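Local structure of glycosyl hydrolase family 61, 2 protein (Heterobasidion irregulare TC 32-1, 5NNS) at residues L156-F166 with M197-Y207. The protein uses a copper ion and a reducing agent to cleave cellulose oxidatively, giving products oxidised at C1. Residues are numbered along the deposited sequence; the frame is centred on the assembly and turned at random. Where two conformers were deposited one is given.
With NAG (2-acetamido-2-deoxy-beta-D-glucopyranose), chain C.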
ATOM      1  N   LEU A 156       3.253   2.855  -7.188  1.00 10.11           N
ATOM      2  CA  LEU A 156       4.500   3.505  -7.555  1.00 10.11           C
ATOM      3  C   LEU A 156       4.392   3.830  -9.035  1.00 10.08           C
ATOM      4  O   LEU A 156       4.634   2.973  -9.875  1.00  9.76           O
ATOM      5  CB  LEU A 156       5.698   2.595  -7.254  1.00 10.08           C
ATOM      6  CG  LEU A 156       7.069   2.997  -7.814  1.00 10.24           C
ATOM      7  CD1 LEU A 156       7.407   4.445  -7.499  1.00 10.23           C
ATOM      8  CD2 LEU A 156       8.160   2.055  -7.317  1.00 10.25           C
ATOM      9  N   ALA A 157       3.996   5.064  -9.333  1.00 10.18           N
ATOM     10  CA  ALA A 157       3.913   5.557 -10.700  1.00 10.37           C
ATOM     11  C   ALA A 157       5.291   6.033 -11.147  1.00 10.47           C
ATOM     12  O   ALA A 157       5.881   6.894 -10.498  1.00 10.34           O
ATOM     13  CB  ALA A 157       2.897   6.686 -10.801  1.00 10.38           C
ATOM     14  N   ILE A 158       5.785   5.476 -12.254  1.00 10.64           N
ATOM     15  CA  ILE A 158       7.148   5.740 -12.752  1.00 10.92           C
ATOM     16  C   ILE A 158       7.155   6.270 -14.197  1.00 11.29           C
ATOM     17  O   ILE A 158       8.098   6.043 -14.963  1.00 11.15           O
ATOM     18  CB  ILE A 158       8.049   4.485 -12.606  1.00 10.90           C
ATOM     19  CG1 ILE A 158       7.512   3.291 -13.411  1.00 10.83           C
ATOM     20  CG2 ILE A 158       8.173   4.118 -11.137  1.00 10.85           C
ATOM     21  CD1 ILE A 158       8.432   2.085 -13.390  1.00 10.88           C
ATOM     22  N   HIS A 159       6.090   6.993 -14.535  1.00 11.73           N
ATOM     23  CA  HIS A 159       5.914   7.622 -15.840  1.00 12.40           C
ATOM     24  C   HIS A 159       6.753   8.890 -16.041  1.00 12.97           C
ATOM     25  O   HIS A 159       6.935   9.316 -17.185  1.00 12.93           O
ATOM     26  CB  HIS A 159       4.432   7.956 -16.084  1.00 12.39           C
ATOM     27  CG  HIS A 159       3.836   8.851 -15.044  1.00 12.32           C
ATOM     28  ND1 HIS A 159       3.340   8.372 -13.850  1.00 12.41           N
ATOM     29  CD2 HIS A 159       3.674  10.192 -15.009  1.00 12.27           C
ATOM     30  CE1 HIS A 159       2.891   9.381 -13.126  1.00 12.50           C
ATOM     31  NE2 HIS A 159       3.077  10.495 -13.810  1.00 12.45           N
ATOM     32  N   THR A 160       7.222   9.507 -14.951  1.00 13.61           N
ATOM     33  CA  THR A 160       8.125  10.669 -15.036  1.00 14.40           C
ATOM     34  C   THR A 160       9.561  10.228 -14.802  1.00 14.48           C
ATOM     35  O   THR A 160       9.872   9.680 -13.747  1.00 14.49           O
ATOM     36  CB  THR A 160       7.760  11.745 -14.001  1.00 14.67           C
ATOM     37  OG1 THR A 160       6.410  12.144 -14.215  1.00 15.62           O
ATOM     38  CG2 THR A 160       8.657  12.974 -14.121  1.00 14.78           C
ATOM     39  N   SER A 161      10.420  10.487 -15.787  1.00 14.92           N
ATOM     40  CA  SER A 161      11.837  10.097 -15.766  1.00 15.42           C
ATOM     41  C   SER A 161      12.556  10.457 -14.478  1.00 15.43           C
ATOM     42  O   SER A 161      12.687  11.628 -14.153  1.00 15.69           O
ATOM     43  CB  SER A 161      12.581  10.767 -16.920  1.00 15.58           C
ATOM     44  OG  SER A 161      12.027  10.359 -18.149  1.00 16.20           O
ATOM     45  N   ASN A 162      12.989   9.437 -13.742  1.00 15.56           N
ATOM     46  CA  ASN A 162      13.809   9.588 -12.524  1.00 15.75           C
ATOM     47  C   ASN A 162      13.140  10.276 -11.319  1.00 15.81           C
ATOM     48  O   ASN A 162      13.826  10.645 -10.372  1.00 15.98           O
ATOM     49  CB  ASN A 162      15.155  10.253 -12.853  1.00 15.73           C
ATOM     50  CG  ASN A 162      15.886   9.552 -13.981  1.00 15.82           C
ATOM     51  OD1 ASN A 162      15.898  10.034 -15.115  1.00 15.89           O
ATOM     52  ND2 ASN A 162      16.482   8.398 -13.681  1.00 15.97           N
ATOM     53  N   GLN A 163      11.822  10.476 -11.385  0.70 16.24           N
ATOM     54  CA  GLN A 163      11.030  10.968 -10.265  0.70 16.52           C
ATOM     55  C   GLN A 163      10.003   9.886  -9.948  0.70 16.16           C
ATOM     56  O   GLN A 163       9.011   9.735 -10.673  0.70 16.40           O
ATOM     57  CB  GLN A 163      10.327  12.289 -10.594  0.70 17.31           C
ATOM     58  CG  GLN A 163       9.668  12.938  -9.375  0.70 17.91           C
ATOM     59  CD  GLN A 163       8.828  14.152  -9.721  0.70 18.41           C
ATOM     60  OE1 GLN A 163       7.676  14.255  -9.304  0.70 19.21           O
ATOM     61  NE2 GLN A 163       9.398  15.078 -10.483  0.70 18.67           N
ATOM     62  N   PRO A 164      10.250   9.104  -8.885  1.00 15.51           N
ATOM     63  CA  PRO A 164       9.242   8.131  -8.459  1.00 15.09           C
ATOM     64  C   PRO A 164       8.095   8.827  -7.759  1.00 14.32           C
ATOM     65  O   PRO A 164       8.308   9.843  -7.111  1.00 14.51           O
ATOM     66  CB  PRO A 164      10.001   7.237  -7.475  1.00 15.23           C
ATOM     67  CG  PRO A 164      11.087   8.109  -6.944  1.00 15.29           C
ATOM     68  CD  PRO A 164      11.486   8.989  -8.080  1.00 15.36           C
ATOM     69  N   GLN A 165       6.891   8.295  -7.926  1.00 13.67           N
ATOM     70  CA  GLN A 165       5.709   8.831  -7.279  1.00 13.19           C
ATOM     71  C   GLN A 165       5.058   7.715  -6.469  1.00 12.77           C
ATOM     72  O   GLN A 165       4.402   6.829  -7.029  1.00 12.58           O
ATOM     73  CB  GLN A 165       4.750   9.370  -8.320  1.00 13.34           C
ATOM     74  CG  GLN A 165       5.268  10.615  -9.021  1.00 13.53           C
ATOM     75  CD  GLN A 165       4.308  11.138 -10.068  1.00 13.55           C
ATOM     76  OE1 GLN A 165       3.139  10.746 -10.125  1.00 13.49           O
ATOM     77  NE2 GLN A 165       4.802  12.027 -10.912  1.00 13.63           N
ATOM     78  N   PHE A 166       5.274   7.766  -5.157  1.00 12.02           N
ATOM     79  CA  PHE A 166       4.700   6.826  -4.214  1.00 11.72           C
ATOM     80  C   PHE A 166       3.358   7.362  -3.726  1.00 11.78           C
ATOM     81  O   PHE A 166       3.269   8.516  -3.298  1.00 11.55           O
ATOM     82  CB  PHE A 166       5.640   6.637  -3.023  1.00 11.52           C
ATOM     83  CG  PHE A 166       6.993   6.109  -3.403  1.00 11.35           C
ATOM     84  CD1 PHE A 166       7.220   4.742  -3.477  1.00 11.36           C
ATOM     85  CD2 PHE A 166       8.046   6.973  -3.689  1.00 11.18           C
ATOM     86  CE1 PHE A 166       8.468   4.248  -3.830  1.00 11.27           C
ATOM     87  CE2 PHE A 166       9.293   6.486  -4.034  1.00 11.20           C
ATOM     88  CZ  PHE A 166       9.504   5.120  -4.109  1.00 11.17           C
ATOM     89  N   MET A 197      16.881   5.734  -3.761  1.00 14.39           N
ATOM     90  CA  MET A 197      17.188   6.116  -5.142  1.00 14.55           C
ATOM     91  C   MET A 197      18.282   5.282  -5.826  1.00 14.43           C
ATOM     92  O   MET A 197      18.580   5.529  -6.990  1.00 15.10           O
ATOM     93  CB  MET A 197      17.528   7.613  -5.214  1.00 14.72           C
ATOM     94  CG  MET A 197      16.348   8.535  -4.901  1.00 14.96           C
ATOM     95  SD  MET A 197      14.972   8.429  -6.071  1.00 15.14           S
ATOM     96  CE  MET A 197      15.638   9.351  -7.461  1.00 15.10           C
ATOM     97  N   SER A 198      18.885   4.312  -5.131  1.00 14.26           N
ATOM     98  CA  SER A 198      19.765   3.325  -5.784  1.00 14.16           C
ATOM     99  C   SER A 198      19.029   2.048  -6.241  1.00 13.99           C
ATOM    100  O   SER A 198      19.613   1.214  -6.944  1.00 13.94           O
ATOM    101  CB  SER A 198      20.964   2.988  -4.885  1.00 14.55           C
ATOM    102  OG  SER A 198      20.554   2.579  -3.601  1.00 15.01           O
ATOM    103  N   ASP A 199      17.755   1.900  -5.872  1.00 13.50           N
ATOM    104  CA  ASP A 199      16.931   0.788  -6.359  1.00 13.07           C
ATOM    105  C   ASP A 199      16.611   0.972  -7.840  1.00 12.69           C
ATOM    106  O   ASP A 199      16.140   2.050  -8.227  1.00 12.58           O
ATOM    107  CB  ASP A 199      15.607   0.709  -5.609  1.00 13.04           C
ATOM    108  CG  ASP A 199      15.777   0.386  -4.147  1.00 13.10           C
ATOM    109  OD1 ASP A 199      16.746  -0.292  -3.774  1.00 13.52           O
ATOM    110  OD2 ASP A 199      14.915   0.795  -3.359  1.00 13.07           O
ATOM    111  N   PRO A 200      16.825  -0.077  -8.666  1.00 12.25           N
ATOM    112  CA  PRO A 200      16.567   0.042 -10.110  1.00 12.09           C
ATOM    113  C   PRO A 200      15.121   0.344 -10.481  1.00 11.57           C
ATOM    114  O   PRO A 200      14.881   0.974 -11.507  1.00 11.42           O
ATOM    115  CB  PRO A 200      16.962  -1.327 -10.668  1.00 12.23           C
ATOM    116  CG  PRO A 200      17.877  -1.911  -9.653  1.00 12.42           C
ATOM    117  CD  PRO A 200      17.427  -1.380  -8.329  1.00 12.29           C
ATOM    118  N   GLY A 201      14.181  -0.111  -9.658  1.00 11.05           N
ATOM    119  CA  GLY A 201      12.766   0.172  -9.869  1.00 10.74           C
ATOM    120  C   GLY A 201      12.267   1.505  -9.336  1.00 10.39           C
ATOM    121  O   GLY A 201      11.113   1.855  -9.578  1.00 10.20           O
ATOM    122  N   VAL A 202      13.118   2.246  -8.620  1.00 10.24           N
ATOM    123  CA  VAL A 202      12.740   3.517  -7.982  1.00 10.28           C
ATOM    124  C   VAL A 202      13.268   4.725  -8.749  1.00 10.34           C
ATOM    125  O   VAL A 202      12.519   5.669  -8.989  1.00 10.42           O
ATOM    126  CB  VAL A 202      13.226   3.582  -6.512  1.00 10.20           C
ATOM    127  CG1 VAL A 202      12.936   4.949  -5.882  1.00 10.22           C
ATOM    128  CG2 VAL A 202      12.570   2.476  -5.697  1.00 10.14           C
ATOM    129  N   ASN A 203      14.555   4.701  -9.088  1.00 10.34           N
ATOM    130  CA  ASN A 203      15.202   5.760  -9.850  1.00 10.38           C
ATOM    131  C   ASN A 203      15.384   5.240 -11.264  1.00 10.60           C
ATOM    132  O   ASN A 203      16.420   4.688 -11.617  1.00 10.47           O
ATOM    133  CB  ASN A 203      16.544   6.128  -9.203  1.00 10.19           C
ATOM    134  CG  ASN A 203      17.232   7.302  -9.880  1.00 10.15           C
ATOM    135  OD1 ASN A 203      16.610   8.082 -10.612  1.00 10.03           O
ATOM    136  ND2 ASN A 203      18.523   7.450  -9.614  1.00  9.91           N
ATOM    137  N   ILE A 204      14.351   5.430 -12.072  1.00 11.19           N
ATOM    138  CA  ILE A 204      14.259   4.803 -13.385  1.00 11.40           C
ATOM    139  C   ILE A 204      13.767   5.810 -14.407  1.00 11.66           C
ATOM    140  O   ILE A 204      12.906   6.638 -14.118  1.00 11.54           O
ATOM    141  CB  ILE A 204      13.335   3.554 -13.340  1.00 11.59           C
ATOM    142  CG1 ILE A 204      13.371   2.786 -14.670  1.00 11.66           C
ATOM    143  CG2 ILE A 204      11.901   3.919 -12.971  1.00 11.62           C
ATOM    144  CD1 ILE A 204      12.885   1.360 -14.546  1.00 11.75           C
ATOM    145  N   ASP A 205      14.353   5.749 -15.593  1.00 12.12           N
ATOM    146  CA  ASP A 205      13.891   6.500 -16.743  1.00 12.54           C
ATOM    147  C   ASP A 205      13.477   5.438 -17.739  1.00 12.66           C
ATOM    148  O   ASP A 205      14.322   4.870 -18.427  1.00 12.82           O
ATOM    149  CB  ASP A 205      15.026   7.378 -17.289  1.00 12.72           C
ATOM    150  CG  ASP A 205      14.672   8.083 -18.603  1.00 12.89           C
ATOM    151  OD1 ASP A 205      13.475   8.215 -18.951  1.00 12.89           O
ATOM    152  OD2 ASP A 205      15.618   8.524 -19.284  1.00 13.10           O
ATOM    153  N   ILE A 206      12.177   5.159 -17.795  1.00 13.10           N
ATOM    154  CA  ILE A 206      11.639   4.121 -18.694  1.00 13.38           C
ATOM    155  C   ILE A 206      11.874   4.435 -20.181  1.00 13.70           C
ATOM    156  O   ILE A 206      12.028   3.519 -20.992  1.00 13.62           O
ATOM    157  CB  ILE A 206      10.134   3.817 -18.433  1.00 13.45           C
ATOM    158  CG1 ILE A 206       9.231   5.021 -18.763  1.00 13.30           C
ATOM    159  CG2 ILE A 206       9.921   3.360 -16.991  1.00 13.49           C
ATOM    160  CD1 ILE A 206       7.753   4.722 -18.623  1.00 13.27           C
ATOM    161  N   TYR A 207      11.944   5.727 -20.513  1.00 14.04           N
ATOM    162  CA  TYR A 207      12.074   6.192 -21.908  1.00 14.41           C
ATOM    163  C   TYR A 207      13.462   5.987 -22.535  1.00 14.81           C
ATOM    164  O   TYR A 207      13.578   5.980 -23.755  1.00 14.98           O
ATOM    165  CB  TYR A 207      11.629   7.656 -22.016  1.00 14.22           C
ATOM    166  CG  TYR A 207      10.280   7.849 -21.372  1.00 14.22           C
ATOM    167  CD1 TYR A 207       9.150   7.201 -21.881  1.00 14.26           C
ATOM    168  CD2 TYR A 207      10.133   8.621 -20.214  1.00 14.04           C
ATOM    169  CE1 TYR A 207       7.906   7.336 -21.270  1.00 14.10           C
ATOM    170  CE2 TYR A 207       8.894   8.763 -19.604  1.00 13.87           C
ATOM    171  CZ  TYR A 207       7.786   8.116 -20.139  1.00 13.77           C
ATOM    172  OH  TYR A 207       6.550   8.222 -19.569  1.00 13.78           O
TER
HETATM  173  C1  NAG C 301      16.928  -5.235 -15.441  1.00 19.15           C
HETATM  174  C2  NAG C 301      17.105  -4.405 -14.163  1.00 19.74           C
HETATM  175  C3  NAG C 301      18.503  -3.821 -14.046  1.00 20.48           C
HETATM  176  C4  NAG C 301      19.545  -4.926 -14.135  1.00 21.23           C
HETATM  177  C5  NAG C 301      19.384  -5.650 -15.473  1.00 21.36           C
HETATM  178  C6  NAG C 301      20.362  -6.820 -15.542  1.00 21.90           C
HETATM  179  C7  NAG C 301      15.180  -3.160 -13.260  1.00 19.84           C
HETATM  180  C8  NAG C 301      14.339  -1.923 -13.379  1.00 19.71           C
HETATM  181  N2  NAG C 301      16.184  -3.277 -14.130  1.00 19.99           N
HETATM  182  O3  NAG C 301      18.610  -3.115 -12.808  1.00 20.58           O
HETATM  183  O4  NAG C 301      20.873  -4.392 -14.017  1.00 21.95           O
HETATM  184  O5  NAG C 301      18.040  -6.134 -15.640  1.00 20.06           O
HETATM  185  O6  NAG C 301      20.150  -7.566 -16.744  1.00 23.33           O
HETATM  186  O7  NAG C 301      14.937  -4.004 -12.413  1.00 19.87           O
HETATM  187  O   HOH W   1      10.525   6.814 -15.812  1.00  9.85           O
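Asn-162, in the type II turn Thr-160 to Gln-163, meets the 197-207 loop with backbone and side chain alike. Its N donates to Ile-204 O (2.8 Å). Beyond CB, which lies against Asn-203 OD1, the amide divides: its OD1 rests on Asp-205 CB, while ND2 gives a fairly straight bond (N-H...O 157°) to Asn-203 OD1 at 3.1 Å. The two amide planes stand 74° apart; ND2 approaches from above the carbonyl plane of Asn-203, not on a lone pair, while that acceptor lies near the plane of the Asn-162 amide. Asn-203 ND2 in turn reaches back to Met-197 O; an alanine in place of Asn-203 would probably leave Asn-162 ND2 without its OD1 acceptor and Met-197 O without its side-chain donor. Next along, Ser-161 OG donates to Asp-205 OD1 (2.7 Å), meeting it from above the carboxylate plane. Asp-205 OD2 is held separately by Ser-208. With CG beside the backbone N (chi1 -50°), the Tyr-207 ring brings its OH onto an in-plane lone pair of His-159 O (2.7 Å) and its edge to Ser-161 OG. On the buried side, Ile-204 CG2 packs on Ile-158 CB and CD1, and Ile-206 CG2 on the same CD1. A water bridges Ile-158 O, Ile-204 O and Ile-206 N among these aliphatic groups. Farther back, Val-202 CG1 touches both Pro-164 CG (3.8 Å) and CZ at the edge of the Phe-166 ring (3.9 Å). Asp-205 and Tyr-207 bind glucan, and His-159, stacked on the copper ligand His-80, probably contributes to the O2 site. The contact thus joins substrate-binding residues to the loop 158-164, which carries His-159 near the copper and links the antiparallel strands 147-157 and 165-176 of the mixed sheet, with the long loop after strand 165-176 lying against it.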